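Local coordinates for conserved protein (Methanothermobacter thermautotrophicus, PDB 3BEY) that is of unknown function but belongs to the carboxymuconolactone decarboxylase family of the AhpD-like clan and may have peroxiredoxin activity, at residues L38-S41 / V42-V46; H57-E60 / A61-A64; S18-N21 / F22-A25. All coordinates share one frame; numbering follows the deposited sequence.

Contact 1 (L38-S41 / V42-V46); sequences LLIS and VACSV
The backbone carbonyl oxygen of Ser41 is gripped by two donors of one residue, the hydroxyl and the amide of Ser45. The hydroxyl makes the shorter bond, Ser45 OG to Ser41 O at 2.6 Å, and comes in tilted 22° from the carbonyl plane. The amide, Ser45 N to Ser41 O at 3.1 Å, sits well above that plane and closes the normal i to i+4 turn of helix 34-47. Ser45 can do both because OG stands beside its own backbone N and opposite the carbonyl carbon (chi1 -61°), which folds the hydroxyl back along the helix. Ser41 OG is turned the same way and bonds to the carbonyl oxygen of Lys37, so the two serines repeat one pattern a turn apart.

Around them the other main-chain bonds are regular, the straightest being Ala43 N to Leu39 O at 3.0 Å, with an angle of 175° at the hydrogen. Cys44 N bonds to Ile40 O, and its side chain folds over the same carbonyl, with SG 3.5 Å from Ile40 O. The sulfur also meets the CG2 branch of Ile40 at 4.1 Å, while the CG2 methyl of Val42 lies 3.4 Å from Leu38 O.

Helix 51-62 covers the serine side through His57 and Cys53, the latter disulfide-bonded to Cys50, while Ile40 packs on Ala43 of a second subunit, and Ala43 on its Ile40. Returning both serine hydroxyls to carbonyls of their own helix probably offsets the cost of burying them, consistent with a helix that carries polar side chains on one flank of the interior.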
loop_
_atom_site.group_PDB
_atom_site.type_symbol
_atom_site.label_atom_id
_atom_site.label_comp_id
_atom_site.label_asym_id
_atom_site.label_seq_id
_atom_site.Cartn_x
_atom_site.Cartn_y
_atom_site.Cartn_z
ATOM N N LEU D 38 -2.129 -22.298 -0.942
ATOM C CA LEU D 38 -2.682 -21.911 0.354
ATOM C C LEU D 38 -1.666 -21.072 1.131
ATOM O O LEU D 38 -2.009 -20.020 1.665
ATOM C CB LEU D 38 -3.074 -23.151 1.172
ATOM C CG LEU D 38 -4.336 -23.877 0.693
ATOM C CD1 LEU D 38 -4.483 -25.195 1.428
ATOM C CD2 LEU D 38 -5.559 -22.998 0.919
ATOM N N LEU D 39 -0.426 -21.542 1.203
ATOM C CA LEU D 39 0.619 -20.792 1.886
ATOM C C LEU D 39 0.789 -19.429 1.199
ATOM O O LEU D 39 0.882 -18.391 1.857
ATOM C CB LEU D 39 1.944 -21.558 1.837
ATOM C CG LEU D 39 2.035 -22.858 2.645
ATOM C CD1 LEU D 39 3.145 -23.719 2.088
ATOM C CD2 LEU D 39 2.260 -22.529 4.136
ATOM N N ILE D 40 0.820 -19.432 -0.126
ATOM C CA ILE D 40 0.975 -18.191 -0.862
ATOM C C ILE D 40 -0.163 -17.209 -0.566
ATOM O O ILE D 40 0.084 -16.016 -0.403
ATOM C CB ILE D 40 1.077 -18.471 -2.380
ATOM C CG1 ILE D 40 2.391 -19.196 -2.668
ATOM C CG2 ILE D 40 1.048 -17.173 -3.180
ATOM C CD1 ILE D 40 2.454 -19.750 -4.056
ATOM N N SER D 41 -1.397 -17.718 -0.480
ATOM C CA SER D 41 -2.566 -16.881 -0.196
ATOM C C SER D 41 -2.468 -16.219 1.161
ATOM O O SER D 41 -2.886 -15.073 1.338
ATOM C CB SER D 41 -3.857 -17.696 -0.210
ATOM O OG SER D 41 -4.164 -18.168 -1.499
ATOM N N VAL D 42 -1.941 -16.948 2.131
ATOM C CA VAL D 42 -1.823 -16.397 3.458
ATOM C C VAL D 42 -0.730 -15.335 3.482
ATOM O O VAL D 42 -0.975 -14.202 3.897
ATOM C CB VAL D 42 -1.524 -17.506 4.494
ATOM C CG1 VAL D 42 -1.197 -16.882 5.852
ATOM C CG2 VAL D 42 -2.727 -18.431 4.613
ATOM N N ALA D 43 0.461 -15.700 3.014
ATOM C CA ALA D 43 1.590 -14.777 2.991
ATOM C C ALA D 43 1.268 -13.480 2.243
ATOM O O ALA D 43 1.679 -12.402 2.668
ATOM C CB ALA D 43 2.798 -15.454 2.380
ATOM N N CYS D 44 0.539 -13.582 1.133
ATOM C CA CYS D 44 0.159 -12.401 0.357
ATOM C C CYS D 44 -0.863 -11.541 1.094
ATOM O O CYS D 44 -0.843 -10.311 0.990
ATOM C CB CYS D 44 -0.414 -12.809 -0.998
ATOM S SG CYS D 44 0.834 -13.175 -2.230
ATOM N N SER D 45 -1.762 -12.193 1.830
ATOM C CA SER D 45 -2.778 -11.485 2.611
ATOM C C SER D 45 -2.078 -10.621 3.638
ATOM O O SER D 45 -2.504 -9.500 3.918
ATOM C CB SER D 45 -3.690 -12.468 3.351
ATOM O OG SER D 45 -4.377 -13.309 2.445
ATOM N N VAL D 46 -0.997 -11.169 4.192
ATOM C CA VAL D 46 -0.208 -10.494 5.205
ATOM C C VAL D 46 0.597 -9.337 4.612
ATOM O O VAL D 46 0.648 -8.254 5.195
ATOM C CB VAL D 46 0.748 -11.500 5.910
ATOM C CG1 VAL D 46 1.776 -10.767 6.777
ATOM C CG2 VAL D 46 -0.074 -12.449 6.776
#

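Contact 2 (H57-E60 / A61-A64); sequences HAEE and ALEA
Leu62 lays its CD2 methyl against the carboxylate of Glu59, 3.6 Å from OE2, near the C-terminal end of helix 51-62 in this all-helical AhpD-like chain. Its other methyl, CD1, rests 3.6 Å from Ala58 O, the carbonyl that accepts the Leu62 amide at 2.8 Å. The Glu59 chain is bent at chi2 (-53°), which brings its acid group round toward the next turn. There the carboxylate also comes near that of Glu63, an oxygen of each 3.6 Å apart (Glu59 OE1, Glu63 OE2), the planes turned 74° from each other; such a pair of like charges would be expected to raise the proton affinity of both.

Arg95 of a third subunit probably eases this, forming a salt bridge with Glu59 OE2 and packing on Leu62. With an alanine at Leu62, the Glu59 carboxylate would probably lose its cover on this flank, and the arginine a support. Farther back, Glu60 OE1 is held by salt bridges to Arg27 and Arg56, and His57 ND1 adds a weak hydrogen bond to it. Along the backbone, Glu63 N meets Glu59 O at 2.7 Å, nearly in line with the carbonyl bond.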
loop_
_atom_site.group_PDB
_atom_site.type_symbol
_atom_site.label_atom_id
_atom_site.label_comp_id
_atom_site.label_asym_id
_atom_site.label_seq_id
_atom_site.Cartn_x
_atom_site.Cartn_y
_atom_site.Cartn_z
ATOM N N HIS D 57 -7.969 -16.979 4.716
ATOM C CA HIS D 57 -7.070 -17.925 4.068
ATOM C C HIS D 57 -6.346 -18.808 5.077
ATOM O O HIS D 57 -5.988 -19.940 4.778
ATOM C CB HIS D 57 -6.088 -17.177 3.167
ATOM C CG HIS D 57 -6.757 -16.451 2.047
ATOM N ND1 HIS D 57 -7.542 -17.094 1.105
ATOM C CD2 HIS D 57 -6.821 -15.135 1.738
ATOM C CE1 HIS D 57 -8.053 -16.209 0.276
ATOM N NE2 HIS D 57 -7.630 -15.006 0.639
ATOM N N ALA D 58 -6.151 -18.302 6.285
ATOM C CA ALA D 58 -5.492 -19.099 7.316
ATOM C C ALA D 58 -6.383 -20.289 7.668
ATOM O O ALA D 58 -5.909 -21.411 7.835
ATOM C CB ALA D 58 -5.230 -18.253 8.561
ATOM N N GLU D 59 -7.683 -20.039 7.776
ATOM C CA GLU D 59 -8.611 -21.101 8.111
ATOM C C GLU D 59 -8.640 -22.205 7.060
ATOM O O GLU D 59 -8.545 -23.394 7.397
ATOM C CB GLU D 59 -10.009 -20.535 8.319
ATOM C CG GLU D 59 -10.317 -20.279 9.773
ATOM C CD GLU D 59 -10.064 -21.509 10.632
ATOM O OE1 GLU D 59 -10.687 -22.563 10.378
ATOM O OE2 GLU D 59 -9.242 -21.421 11.567
ATOM N N GLU D 60 -8.761 -21.820 5.792
ATOM C CA GLU D 60 -8.781 -22.804 4.716
ATOM C C GLU D 60 -7.464 -23.564 4.700
ATOM O O GLU D 60 -7.423 -24.733 4.335
ATOM C CB GLU D 60 -9.027 -22.115 3.373
ATOM C CG GLU D 60 -10.342 -21.358 3.348
ATOM C CD GLU D 60 -10.545 -20.533 2.096
ATOM O OE1 GLU D 60 -9.626 -19.768 1.726
ATOM O OE2 GLU D 60 -11.635 -20.636 1.493
ATOM N N ALA D 61 -6.389 -22.902 5.116
ATOM C CA ALA D 61 -5.081 -23.543 5.158
ATOM C C ALA D 61 -5.023 -24.530 6.326
ATOM O O ALA D 61 -4.408 -25.597 6.228
ATOM C CB ALA D 61 -3.980 -22.494 5.294
ATOM N N LEU D 62 -5.655 -24.159 7.436
ATOM C CA LEU D 62 -5.705 -25.020 8.613
ATOM C C LEU D 62 -6.637 -26.197 8.337
ATOM O O LEU D 62 -6.334 -27.334 8.676
ATOM C CB LEU D 62 -6.216 -24.234 9.823
ATOM C CG LEU D 62 -5.199 -23.671 10.812
ATOM C CD1 LEU D 62 -3.902 -23.360 10.109
ATOM C CD2 LEU D 62 -5.780 -22.426 11.470
ATOM N N GLU D 63 -7.768 -25.911 7.706
ATOM C CA GLU D 63 -8.733 -26.948 7.389
ATOM C C GLU D 63 -8.189 -27.867 6.299
ATOM O O GLU D 63 -8.795 -28.893 5.963
ATOM C CB GLU D 63 -10.056 -26.302 6.976
ATOM C CG GLU D 63 -10.585 -25.374 8.068
ATOM C CD GLU D 63 -11.932 -24.758 7.756
ATOM O OE1 GLU D 63 -12.089 -24.180 6.660
ATOM O OE2 GLU D 63 -12.831 -24.842 8.623
ATOM N N ALA D 64 -7.027 -27.497 5.767
ATOM C CA ALA D 64 -6.362 -28.275 4.728
ATOM C C ALA D 64 -5.187 -29.032 5.329
ATOM O O ALA D 64 -4.449 -29.714 4.623
ATOM C CB ALA D 64 -5.872 -27.359 3.613
#

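Contact 3 (S18-N21 / F22-A25); sequences SFKN and FREA
Phe22 and Phe19 meet through ring carbons one turn apart on helix 13-27, Phe19 CE1 lying 4.0 Å from Phe22 CD1. The Phe19 atom arrives at the edge of the Phe22 ring, near its plane. Both rings leave the helix with CG opposite their own backbone N (chi1 -177° for Phe19 and 168° for Phe22), which carries them to neighbouring positions on one flank.

Along the backbone, the carbonyls of Ser18 to Asn21 each receive an amide from the next turn. Ser18 O takes Phe22 N at 3.0 Å, and Phe19 O takes Arg23 N at 2.8 Å, the shortest of the four. Lys20 O is met by Glu24 N at 3.0 Å, and Asn21 O by Ala25 N at 2.9 Å. The side-chain hydroxyl of Ser18 has its partner farther back, in the carbonyl oxygen of Val15, so this buried group is satisfied within its own helix. Toward the other end, the carbonyl of Glu24 accepts the hydroxyl of Ser28.

The charged ends are less evenly matched. Lys20 NZ stands 4.3 Å from Arg23 NH2, a like-charged pair, and its long, weak ion pair with Asp6 probably offsets little of the repulsion. Arg23 NH2 also lies close to Arg56 NH1, so positive charge gathers on this side, although Arg56 is itself salt-bridged to Glu60, which probably balances part of it. Arg23 also packs on Leu80 of a second subunit.

Across the subunit boundary, Phe19 meets Phe22 of a fourth subunit and Phe22 meets Phe19 there, each pair with planes at about 55°, while Ala83 and Leu80 of the second subunit pack on Phe19 and Phe22 respectively. The arrangement is that of an amphipathic helix whose i, i+3 aromatic pair forms part of a reciprocal interface between subunits.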
loop_
_atom_site.group_PDB
_atom_site.type_symbol
_atom_site.label_atom_id
_atom_site.label_comp_id
_atom_site.label_asym_id
_atom_site.label_seq_id
_atom_site.Cartn_x
_atom_site.Cartn_y
_atom_site.Cartn_z
ATOM N N SER D 18 -18.314 -13.211 -12.272
ATOM C CA SER D 18 -17.123 -13.313 -13.118
ATOM C C SER D 18 -15.872 -13.294 -12.237
ATOM O O SER D 18 -14.847 -13.881 -12.580
ATOM C CB SER D 18 -17.054 -12.154 -14.112
ATOM O OG SER D 18 -16.620 -10.969 -13.475
ATOM N N PHE D 19 -15.966 -12.611 -11.101
ATOM C CA PHE D 19 -14.845 -12.538 -10.186
ATOM C C PHE D 19 -14.671 -13.861 -9.462
ATOM O O PHE D 19 -13.547 -14.321 -9.258
ATOM C CB PHE D 19 -15.044 -11.425 -9.158
ATOM C CG PHE D 19 -13.868 -11.256 -8.231
ATOM C CD1 PHE D 19 -12.643 -10.797 -8.717
ATOM C CD2 PHE D 19 -13.969 -11.599 -6.886
ATOM C CE1 PHE D 19 -11.534 -10.679 -7.874
ATOM C CE2 PHE D 19 -12.867 -11.485 -6.040
ATOM C CZ PHE D 19 -11.649 -11.024 -6.539
ATOM N N LYS D 20 -15.784 -14.465 -9.055
ATOM C CA LYS D 20 -15.723 -15.748 -8.369
ATOM C C LYS D 20 -15.117 -16.782 -9.309
ATOM O O LYS D 20 -14.436 -17.704 -8.874
ATOM C CB LYS D 20 -17.120 -16.187 -7.911
ATOM C CG LYS D 20 -17.714 -15.295 -6.820
ATOM C CD LYS D 20 -18.984 -15.892 -6.213
ATOM C CE LYS D 20 -19.660 -14.934 -5.220
ATOM N NZ LYS D 20 -18.788 -14.525 -4.073
ATOM N N ASN D 21 -15.349 -16.607 -10.605
ATOM C CA ASN D 21 -14.806 -17.526 -11.602
ATOM C C ASN D 21 -13.307 -17.285 -11.748
ATOM O O ASN D 21 -12.529 -18.231 -11.909
ATOM C CB ASN D 21 -15.516 -17.336 -12.950
ATOM C CG ASN D 21 -16.894 -18.003 -12.984
ATOM O OD1 ASN D 21 -17.657 -17.829 -13.933
ATOM N ND2 ASN D 21 -17.207 -18.781 -11.946
ATOM N N PHE D 22 -12.908 -16.018 -11.685
ATOM C CA PHE D 22 -11.502 -15.672 -11.778
ATOM C C PHE D 22 -10.813 -16.263 -10.563
ATOM O O PHE D 22 -9.747 -16.876 -10.676
ATOM C CB PHE D 22 -11.318 -14.151 -11.792
ATOM C CG PHE D 22 -9.887 -13.707 -11.600
ATOM C CD1 PHE D 22 -9.506 -13.032 -10.447
ATOM C CD2 PHE D 22 -8.917 -13.984 -12.561
ATOM C CE1 PHE D 22 -8.177 -12.633 -10.254
ATOM C CE2 PHE D 22 -7.587 -13.590 -12.375
ATOM C CZ PHE D 22 -7.216 -12.916 -11.220
ATOM N N ARG D 23 -11.435 -16.095 -9.399
ATOM C CA ARG D 23 -10.858 -16.612 -8.169
ATOM C C ARG D 23 -10.678 -18.110 -8.283
ATOM O O ARG D 23 -9.634 -18.643 -7.913
ATOM C CB ARG D 23 -11.747 -16.296 -6.957
ATOM C CG ARG D 23 -11.020 -16.473 -5.622
ATOM C CD ARG D 23 -11.849 -17.221 -4.583
ATOM N NE ARG D 23 -12.998 -16.462 -4.093
ATOM C CZ ARG D 23 -13.981 -16.989 -3.362
ATOM N NH1 ARG D 23 -13.955 -18.280 -3.037
ATOM N NH2 ARG D 23 -14.994 -16.226 -2.952
ATOM N N GLU D 24 -11.694 -18.792 -8.802
ATOM C CA GLU D 24 -11.631 -20.243 -8.942
ATOM C C GLU D 24 -10.600 -20.729 -9.955
ATOM O O GLU D 24 -9.945 -21.752 -9.737
ATOM C CB GLU D 24 -13.019 -20.804 -9.273
ATOM C CG GLU D 24 -13.880 -21.032 -8.026
ATOM C CD GLU D 24 -13.328 -22.142 -7.125
ATOM O OE1 GLU D 24 -13.715 -22.199 -5.938
ATOM O OE2 GLU D 24 -12.514 -22.966 -7.607
ATOM N N ALA D 25 -10.448 -20.002 -11.054
ATOM C CA ALA D 25 -9.475 -20.386 -12.067
ATOM C C ALA D 25 -8.083 -20.360 -11.446
ATOM O O ALA D 25 -7.332 -21.329 -11.527
ATOM C CB ALA D 25 -9.534 -19.431 -13.246
#

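Along the chain the order is contact 3, contact 1, contact 2, on helices 13-27, 34-47 and 51-62. Contacts 1 and 2 are direct neighbours, their centres about 11 Å apart, and they touch where His57 packs on Ser45 and Val42 and where Leu38 meets Ala64. Contact 3 stands apart, its centre about 18 Å from that of contact 1 and about 19 Å from that of contact 2, without touching either. The most central is contact 1, its centre about 4 Å from the centre of the chain. All three contacts reach a second subunit, contacts 1 and 2 also a third and contact 3 a fourth, so all three helices take part in the six-chain assembly.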